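Local coordinates for glutamate receptor kainate-like protein (Pleurobrachia bachei, PDB 4ZDM) that binds glycine in the ligand-binding domain of a kainate-like ionotropic glutamate receptor and, in the intact receptor, probably gates an ion channel, at residues N3-M8 with K228-T233; D82-K87 with A103-S108. All blocks are in the same frame, centred on the assembly; numbering follows the deposited sequence.

Interaction 1. Residues N3-M8 with K228-T233; sequences NNLNGM and KNLVDT
N4 and L230 are the pair whose CA atoms come nearest, 7.3 Å apart, where an irregular N-terminal segment passes the first turns of a helix. Residues 3-8 fold back on themselves: L5 to M8 form a type I' beta turn closed by the bond from M8 N to L5 O, and N4 opens it with an Asx turn. There N4 OD1 accepts the N6 backbone N-H at 2.9 Å, the donor lying in the carbonyl plane at a C=O...N angle of 145°. N53 ND2 also donates to this oxygen.

L230 does the reaching from the helix and has by far the most surface buried. Its CB points at the loop, and each branch meets something different. L230 CD1 packs on L5 CD2 at 3.7 Å and lies 4.1 Å from N4 CA. L230 CD2 rests 3.8 Å from N3 O, a backbone carbonyl oxygen. The L5 and L230 side chains slide past each other in opposite directions. In L5, CG sits beside the backbone N (chi1 -59°); CD1 carries the chain on, anti to CA, and CD2 is the branch that turns to the helix.

Helix 40-52 packs against both segments: L230 touches L52, V231 packs on M48 and L52, and backbone hydrogen bonding ties L5 to L52. Just beyond, the loop runs into strand 8-13, which pairs parallel with 54-59.

Interaction 2. Residues D82-K87 with A103-S108; sequences DLLDNK and ADIDFS
I105 lays its CG2 methyl against two leucines, touching L84 CD2 at 3.9 Å and L83 CD2 at 4.0 Å. It has the most surface buried here, followed by L84 and then L83, and the bonds from CA to CB of all three point across the gap. In I105, CG1 stands between the backbone N and the carbonyl carbon (chi1 64°), which leaves CG2 beside the N and turned to the helix.

L84 crosses I105 at about a right angle. Its CD2 also comes 3.8 Å from the carbonyl oxygen D104 O, so one methyl covers both a side chain and the backbone before it; L84 also touches W76. That tryptophan engages D104 as well, its NE1 donating to D104 OD2. L83 takes a different torsion, CG anti to the N (chi1 178°), and its chain meets I105 at a slant through CD2 alone.

Helix 78-84 ends right after these leucines in a Schellman motif: N86 has positive phi, N86 N bonds to L83 O at 3.0 Å, and K87 N reaches D82 O in a weak bond. L83 O takes a further bond from R222 NH1. Both segments belong to the ligand-binding domain, of the periplasmic-binding-protein type, and I105 also packs on L95, a residue of the glycine pocket; the I105 side chain is about 9 Å from the bound glycine. Past the helix end the second subunit takes over, with K87 O accepting from R11 NH2 of that subunit.

In the fold
From the N terminus, residues 3-8 lead into strand 8-13 and meet their partner only 220 residues later, at the start of helix 228-240, so interaction 1 closes a loop over most of the chain. Interaction 2 is nested within it and closes a much shorter loop, from the end of helix 78-84 through strands 90-92 and 94-96 and helix 99-102 to strand 106-107. The centres are about 17 Å apart, and the second segments touch: K228 and D232 pack on residues 106-108, and D232 OD1 accepts a hydrogen bond from the backbone N-H of L109. Helix 228-240 thus joins the N-terminal loop to strand 106-107, and both contacts border the second subunit.

Interaction 1. Residues N3-M8 with K228-T233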
ATOM      1  N   ASN A   3      19.448   9.169 -10.652  1.00 29.08           N
ATOM      2  CA  ASN A   3      19.026   8.469  -9.403  1.00 36.11           C
ATOM      3  C   ASN A   3      17.520   8.512  -9.204  1.00 31.73           C
ATOM      4  O   ASN A   3      16.910   9.559  -9.358  1.00 26.20           O
ATOM      5  CB  ASN A   3      19.666   9.079  -8.157  1.00 44.75           C
ATOM      6  CG  ASN A   3      21.153   8.849  -8.095  1.00 60.35           C
ATOM      7  OD1 ASN A   3      21.699   8.065  -8.872  1.00 66.98           O
ATOM      8  ND2 ASN A   3      21.822   9.523  -7.160  1.00 59.01           N
ATOM      9  N   ASN A   4      16.934   7.371  -8.837  1.00 19.35           N
ATOM     10  CA  ASN A   4      15.516   7.279  -8.812  1.00 17.78           C
ATOM     11  C   ASN A   4      15.080   6.144  -7.871  1.00 18.45           C
ATOM     12  O   ASN A   4      15.857   5.575  -7.115  1.00 20.39           O
ATOM     13  CB  ASN A   4      14.953   7.105 -10.223  1.00 20.74           C
ATOM     14  CG  ASN A   4      15.414   5.843 -10.932  1.00 23.95           C
ATOM     15  OD1 ASN A   4      15.070   4.710 -10.576  1.00 20.70           O
ATOM     16  ND2 ASN A   4      16.116   6.052 -12.045  1.00 32.56           N
ATOM     17  N   LEU A   5      13.782   5.873  -7.870  1.00 13.88           N
ATOM     18  CA  LEU A   5      13.207   4.893  -6.935  1.00 11.81           C
ATOM     19  C   LEU A   5      13.071   3.463  -7.437  1.00 13.36           C
ATOM     20  O   LEU A   5      12.486   2.588  -6.761  1.00 13.14           O
ATOM     21  CB  LEU A   5      11.848   5.397  -6.473  1.00 12.77           C
ATOM     22  CG  LEU A   5      11.835   6.741  -5.781  1.00 13.50           C
ATOM     23  CD1 LEU A   5      10.457   7.186  -5.358  1.00 15.19           C
ATOM     24  CD2 LEU A   5      12.749   6.668  -4.566  1.00 17.43           C
ATOM     25  N   ASN A   6      13.602   3.197  -8.619  0.59 12.83           N
ATOM     26  CA  ASN A   6      13.804   1.842  -9.094  0.59 17.09           C
ATOM     27  C   ASN A   6      12.537   1.024  -9.106  0.59 15.84           C
ATOM     28  O   ASN A   6      12.555  -0.160  -8.788  0.59 18.67           O
ATOM     29  CB  ASN A   6      14.888   1.143  -8.235  0.59 21.61           C
ATOM     30  CG  ASN A   6      16.233   1.895  -8.247  0.59 38.98           C
ATOM     31  OD1 ASN A   6      16.566   2.592  -9.201  0.59 42.59           O
ATOM     32  ND2 ASN A   6      17.004   1.734  -7.188  0.59 49.70           N
ATOM     33  N   GLY A   7      11.420   1.641  -9.488  1.00 11.15           N
ATOM     34  CA  GLY A   7      10.185   0.930  -9.626  1.00 13.40           C
ATOM     35  C   GLY A   7       9.380   0.669  -8.371  1.00 15.11           C
ATOM     36  O   GLY A   7       8.469  -0.166  -8.306  1.00 18.27           O
ATOM     37  N   MET A   8       9.680   1.421  -7.335  1.00 10.69           N
ATOM     38  CA  MET A   8       8.862   1.425  -6.119  1.00 10.55           C
ATOM     39  C   MET A   8       7.425   1.722  -6.463  1.00 13.06           C
ATOM     40  O   MET A   8       7.153   2.535  -7.325  1.00 11.28           O
ATOM     41  CB  MET A   8       9.371   2.511  -5.130  1.00 11.35           C
ATOM     42  CG  MET A   8       8.744   2.514  -3.764  1.00 13.30           C
ATOM     43  SD  MET A   8       9.501   3.870  -2.785  1.00 16.92           S
ATOM     44  CE  MET A   8       8.764   3.462  -1.197  1.00 23.14           C
ATOM     45  N   LYS A 228      11.812  11.805   0.107  1.00  9.35           N
ATOM     46  CA  LYS A 228      11.559  13.240   0.162  1.00  9.34           C
ATOM     47  C   LYS A 228      12.547  14.069  -0.668  1.00 10.18           C
ATOM     48  O   LYS A 228      12.127  14.969  -1.382  1.00 10.32           O
ATOM     49  CB  LYS A 228      11.577  13.780   1.593  1.00 11.46           C
ATOM     50  CG  LYS A 228      11.170  15.258   1.662  1.00 15.51           C
ATOM     51  CD  LYS A 228      10.988  15.716   3.069  1.00 18.80           C
ATOM     52  CE  LYS A 228      10.459  17.125   3.109  1.00 21.70           C
ATOM     53  NZ  LYS A 228      11.413  18.146   2.583  1.00 26.11           N
ATOM     54  N   ASN A 229      13.839  13.794  -0.578  1.00 10.65           N
ATOM     55  CA  ASN A 229      14.770  14.612  -1.301  1.00 11.76           C
ATOM     56  C   ASN A 229      14.569  14.531  -2.809  1.00 10.05           C
ATOM     57  O   ASN A 229      14.706  15.537  -3.502  1.00 10.99           O
ATOM     58  CB  ASN A 229      16.225  14.229  -0.944  1.00 12.36           C
ATOM     59  CG  ASN A 229      16.589  14.581   0.489  1.00 18.18           C
ATOM     60  OD1 ASN A 229      15.997  15.463   1.105  1.00 23.34           O
ATOM     61  ND2 ASN A 229      17.595  13.887   1.021  1.00 24.45           N
ATOM     62  N   LEU A 230      14.222  13.359  -3.341  1.00 10.39           N
ATOM     63  CA  LEU A 230      13.973  13.216  -4.766  1.00 10.65           C
ATOM     64  C   LEU A 230      12.704  13.942  -5.198  1.00  8.08           C
ATOM     65  O   LEU A 230      12.645  14.565  -6.265  1.00  9.84           O
ATOM     66  CB  LEU A 230      13.912  11.732  -5.177  1.00 12.18           C
ATOM     67  CG  LEU A 230      15.257  10.986  -5.122  1.00 15.41           C
ATOM     68  CD1 LEU A 230      14.977   9.511  -5.379  1.00 21.76           C
ATOM     69  CD2 LEU A 230      16.197  11.510  -6.142  1.00 21.56           C
ATOM     70  N   VAL A 231      11.670  13.892  -4.370  1.00  8.15           N
ATOM     71  CA  VAL A 231      10.434  14.622  -4.642  1.00  8.35           C
ATOM     72  C   VAL A 231      10.721  16.121  -4.668  1.00  7.76           C
ATOM     73  O   VAL A 231      10.280  16.839  -5.537  1.00  8.58           O
ATOM     74  CB  VAL A 231       9.369  14.273  -3.595  1.00  7.66           C
ATOM     75  CG1 VAL A 231       8.189  15.178  -3.623  1.00  8.29           C
ATOM     76  CG2 VAL A 231       8.870  12.853  -3.796  1.00  9.70           C
ATOM     77  N   ASP A 232      11.453  16.582  -3.664  1.00  8.42           N
ATOM     78  CA  ASP A 232      11.789  18.024  -3.556  1.00  9.13           C
ATOM     79  C   ASP A 232      12.567  18.521  -4.772  1.00  9.77           C
ATOM     80  O   ASP A 232      12.258  19.582  -5.304  1.00 10.06           O
ATOM     81  CB  ASP A 232      12.577  18.292  -2.293  1.00  7.61           C
ATOM     82  CG  ASP A 232      11.755  18.257  -1.022  1.00 11.58           C
ATOM     83  OD1 ASP A 232      10.525  18.126  -1.053  1.00 11.44           O
ATOM     84  OD2 ASP A 232      12.391  18.341   0.076  1.00 14.99           O
ATOM     85  N   THR A 233      13.542  17.743  -5.231  1.00  9.40           N
ATOM     86  CA  THR A 233      14.357  18.134  -6.386  1.00  9.68           C
ATOM     87  C   THR A 233      13.473  18.203  -7.624  1.00 10.29           C
ATOM     88  O   THR A 233      13.562  19.153  -8.426  1.00 10.34           O
ATOM     89  CB  THR A 233      15.485  17.156  -6.551  1.00 11.64           C
ATOM     90  OG1 THR A 233      16.400  17.371  -5.451  1.00 14.43           O
ATOM     91  CG2 THR A 233      16.216  17.404  -7.872  1.00 13.31           C
TER

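Interaction 2. Residues D82-K87 with A103-S108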
ATOM      1  N   ASP A  82      -4.723   8.835   6.667  1.00  9.04           N
ATOM      2  CA  ASP A  82      -4.357   7.746   5.767  1.00  9.10           C
ATOM      3  C   ASP A  82      -2.842   7.683   5.600  1.00  9.93           C
ATOM      4  O   ASP A  82      -2.243   6.603   5.500  1.00  8.91           O
ATOM      5  CB  ASP A  82      -5.021   7.896   4.389  1.00  8.29           C
ATOM      6  CG  ASP A  82      -6.428   7.336   4.337  1.00 12.97           C
ATOM      7  OD1 ASP A  82      -6.985   6.921   5.401  1.00 17.28           O
ATOM      8  OD2 ASP A  82      -7.013   7.393   3.196  1.00 13.81           O
ATOM      9  N   LEU A  83      -2.175   8.824   5.501  1.00  6.97           N
ATOM     10  CA  LEU A  83      -0.712   8.893   5.395  1.00  5.78           C
ATOM     11  C   LEU A  83      -0.024   8.362   6.664  1.00  8.18           C
ATOM     12  O   LEU A  83       0.883   7.532   6.593  1.00  8.08           O
ATOM     13  CB  LEU A  83      -0.290  10.331   5.107  1.00  6.65           C
ATOM     14  CG  LEU A  83       1.199  10.586   5.019  1.00  7.22           C
ATOM     15  CD1 LEU A  83       1.828   9.918   3.801  1.00  7.78           C
ATOM     16  CD2 LEU A  83       1.485  12.063   4.991  1.00  9.06           C
ATOM     17  N   LEU A  84      -0.468   8.833   7.821  1.00  7.69           N
ATOM     18  CA  LEU A  84       0.127   8.344   9.073  1.00  7.76           C
ATOM     19  C   LEU A  84      -0.085   6.871   9.304  1.00  8.68           C
ATOM     20  O   LEU A  84       0.795   6.205   9.876  1.00 10.81           O
ATOM     21  CB  LEU A  84      -0.420   9.158  10.237  1.00  7.10           C
ATOM     22  CG  LEU A  84       0.076  10.583  10.305  1.00  9.85           C
ATOM     23  CD1 LEU A  84      -0.710  11.424  11.314  1.00 11.87           C
ATOM     24  CD2 LEU A  84       1.552  10.662  10.612  1.00 11.81           C
ATOM     25  N   ASP A  85      -1.194   6.353   8.821  1.00  9.27           N
ATOM     26  CA  ASP A  85      -1.494   4.937   8.958  1.00 10.58           C
ATOM     27  C   ASP A  85      -0.806   4.072   7.915  1.00  9.73           C
ATOM     28  O   ASP A  85      -1.006   2.866   7.904  1.00 11.42           O
ATOM     29  CB  ASP A  85      -3.002   4.684   8.830  1.00 12.67           C
ATOM     30  CG  ASP A  85      -3.807   5.168  10.014  1.00 19.07           C
ATOM     31  OD1 ASP A  85      -3.222   5.404  11.080  1.00 18.85           O
ATOM     32  OD2 ASP A  85      -5.064   5.254   9.835  1.00 21.20           O
ATOM     33  N   ASN A  86      -0.062   4.657   6.967  1.00  9.08           N
ATOM     34  CA  ASN A  86       0.579   3.911   5.901  1.00  8.24           C
ATOM     35  C   ASN A  86      -0.408   3.364   4.881  1.00  8.09           C
ATOM     36  O   ASN A  86      -0.008   2.566   4.018  1.00 10.56           O
ATOM     37  CB  ASN A  86       1.442   2.764   6.471  1.00  9.59           C
ATOM     38  CG  ASN A  86       2.797   2.693   5.838  1.00 14.06           C
ATOM     39  OD1 ASN A  86       2.966   2.146   4.797  1.00 20.45           O
ATOM     40  ND2 ASN A  86       3.791   3.222   6.509  1.00 14.27           N
ATOM     41  N   LYS A  87      -1.634   3.866   4.875  1.00  7.66           N
ATOM     42  CA  LYS A  87      -2.534   3.533   3.786  1.00  8.91           C
ATOM     43  C   LYS A  87      -2.047   4.188   2.490  1.00  9.42           C
ATOM     44  O   LYS A  87      -2.091   3.584   1.408  1.00  9.11           O
ATOM     45  CB  LYS A  87      -3.958   3.959   4.151  1.00  9.61           C
ATOM     46  CG  LYS A  87      -4.971   3.517   3.107  1.00 16.60           C
ATOM     47  CD  LYS A  87      -6.375   3.435   3.632  1.00 32.99           C
ATOM     48  CE  LYS A  87      -7.296   2.750   2.589  1.00 38.48           C
ATOM     49  NZ  LYS A  87      -6.845   1.372   2.285  1.00 47.41           N
ATOM     50  N   ALA A 103       3.927  19.563  12.655  1.00 12.25           N
ATOM     51  CA  ALA A 103       4.399  18.871  13.855  1.00 15.76           C
ATOM     52  C   ALA A 103       4.435  17.368  13.658  1.00 14.75           C
ATOM     53  O   ALA A 103       5.220  16.668  14.277  1.00 14.88           O
ATOM     54  CB  ALA A 103       3.499  19.203  15.022  1.00 18.90           C
ATOM     55  N   ASP A 104       3.548  16.862  12.820  1.00 12.78           N
ATOM     56  CA  ASP A 104       3.321  15.436  12.715  1.00 11.85           C
ATOM     57  C   ASP A 104       3.648  14.812  11.329  1.00 11.34           C
ATOM     58  O   ASP A 104       3.886  13.620  11.268  1.00 11.52           O
ATOM     59  CB  ASP A 104       1.879  15.104  13.065  1.00 12.52           C
ATOM     60  CG  ASP A 104       1.546  15.351  14.526  1.00 14.90           C
ATOM     61  OD1 ASP A 104       2.482  15.328  15.372  1.00 16.43           O
ATOM     62  OD2 ASP A 104       0.346  15.559  14.820  1.00 17.05           O
ATOM     63  N   ILE A 105       3.641  15.590  10.238  1.00  9.89           N
ATOM     64  CA  ILE A 105       4.081  15.142   8.912  1.00  8.48           C
ATOM     65  C   ILE A 105       5.054  16.162   8.340  1.00  8.76           C
ATOM     66  O   ILE A 105       5.178  17.274   8.854  1.00 10.34           O
ATOM     67  CB  ILE A 105       2.893  14.952   7.957  1.00  7.56           C
ATOM     68  CG1 ILE A 105       2.156  16.263   7.683  1.00 10.76           C
ATOM     69  CG2 ILE A 105       1.951  13.893   8.528  1.00 10.23           C
ATOM     70  CD1 ILE A 105       1.240  16.174   6.420  1.00  9.82           C
ATOM     71  N   ASP A 106       5.737  15.751   7.295  1.00  7.89           N
ATOM     72  CA  ASP A 106       6.590  16.646   6.501  1.00  8.03           C
ATOM     73  C   ASP A 106       5.850  17.135   5.275  1.00  7.77           C
ATOM     74  O   ASP A 106       4.883  16.506   4.792  1.00  9.29           O
ATOM     75  CB  ASP A 106       7.854  15.951   6.038  1.00  8.39           C
ATOM     76  CG  ASP A 106       8.987  15.934   7.079  1.00 13.83           C
ATOM     77  OD1 ASP A 106       8.876  16.584   8.139  1.00 15.24           O
ATOM     78  OD2 ASP A 106      10.004  15.285   6.753  1.00 15.39           O
ATOM     79  N   PHE A 107       6.297  18.273   4.777  1.00  9.24           N
ATOM     80  CA  PHE A 107       5.823  18.855   3.522  1.00  8.13           C
ATOM     81  C   PHE A 107       6.981  18.907   2.553  1.00  8.51           C
ATOM     82  O   PHE A 107       8.119  19.253   2.926  1.00 10.57           O
ATOM     83  CB  PHE A 107       5.257  20.250   3.768  1.00  9.01           C
ATOM     84  CG  PHE A 107       3.955  20.217   4.468  1.00  8.30           C
ATOM     85  CD1 PHE A 107       3.894  20.128   5.844  1.00  9.00           C
ATOM     86  CD2 PHE A 107       2.787  20.210   3.769  1.00  8.63           C
ATOM     87  CE1 PHE A 107       2.667  20.069   6.503  1.00  8.73           C
ATOM     88  CE2 PHE A 107       1.567  20.152   4.399  1.00  8.84           C
ATOM     89  CZ  PHE A 107       1.503  20.070   5.785  1.00  8.91           C
ATOM     90  N   SER A 108       6.660  18.578   1.321  1.00  7.24           N
ATOM     91  CA  SER A 108       7.621  18.774   0.238  1.00  7.70           C
ATOM     92  C   SER A 108       7.901  20.229   0.031  1.00  6.81           C
ATOM     93  O   SER A 108       7.201  21.110   0.515  1.00  8.70           O
ATOM     94  CB  SER A 108       7.103  18.170  -1.076  1.00  8.37           C
ATOM     95  OG  SER A 108       6.052  18.938  -1.667  1.00  7.94           O
TER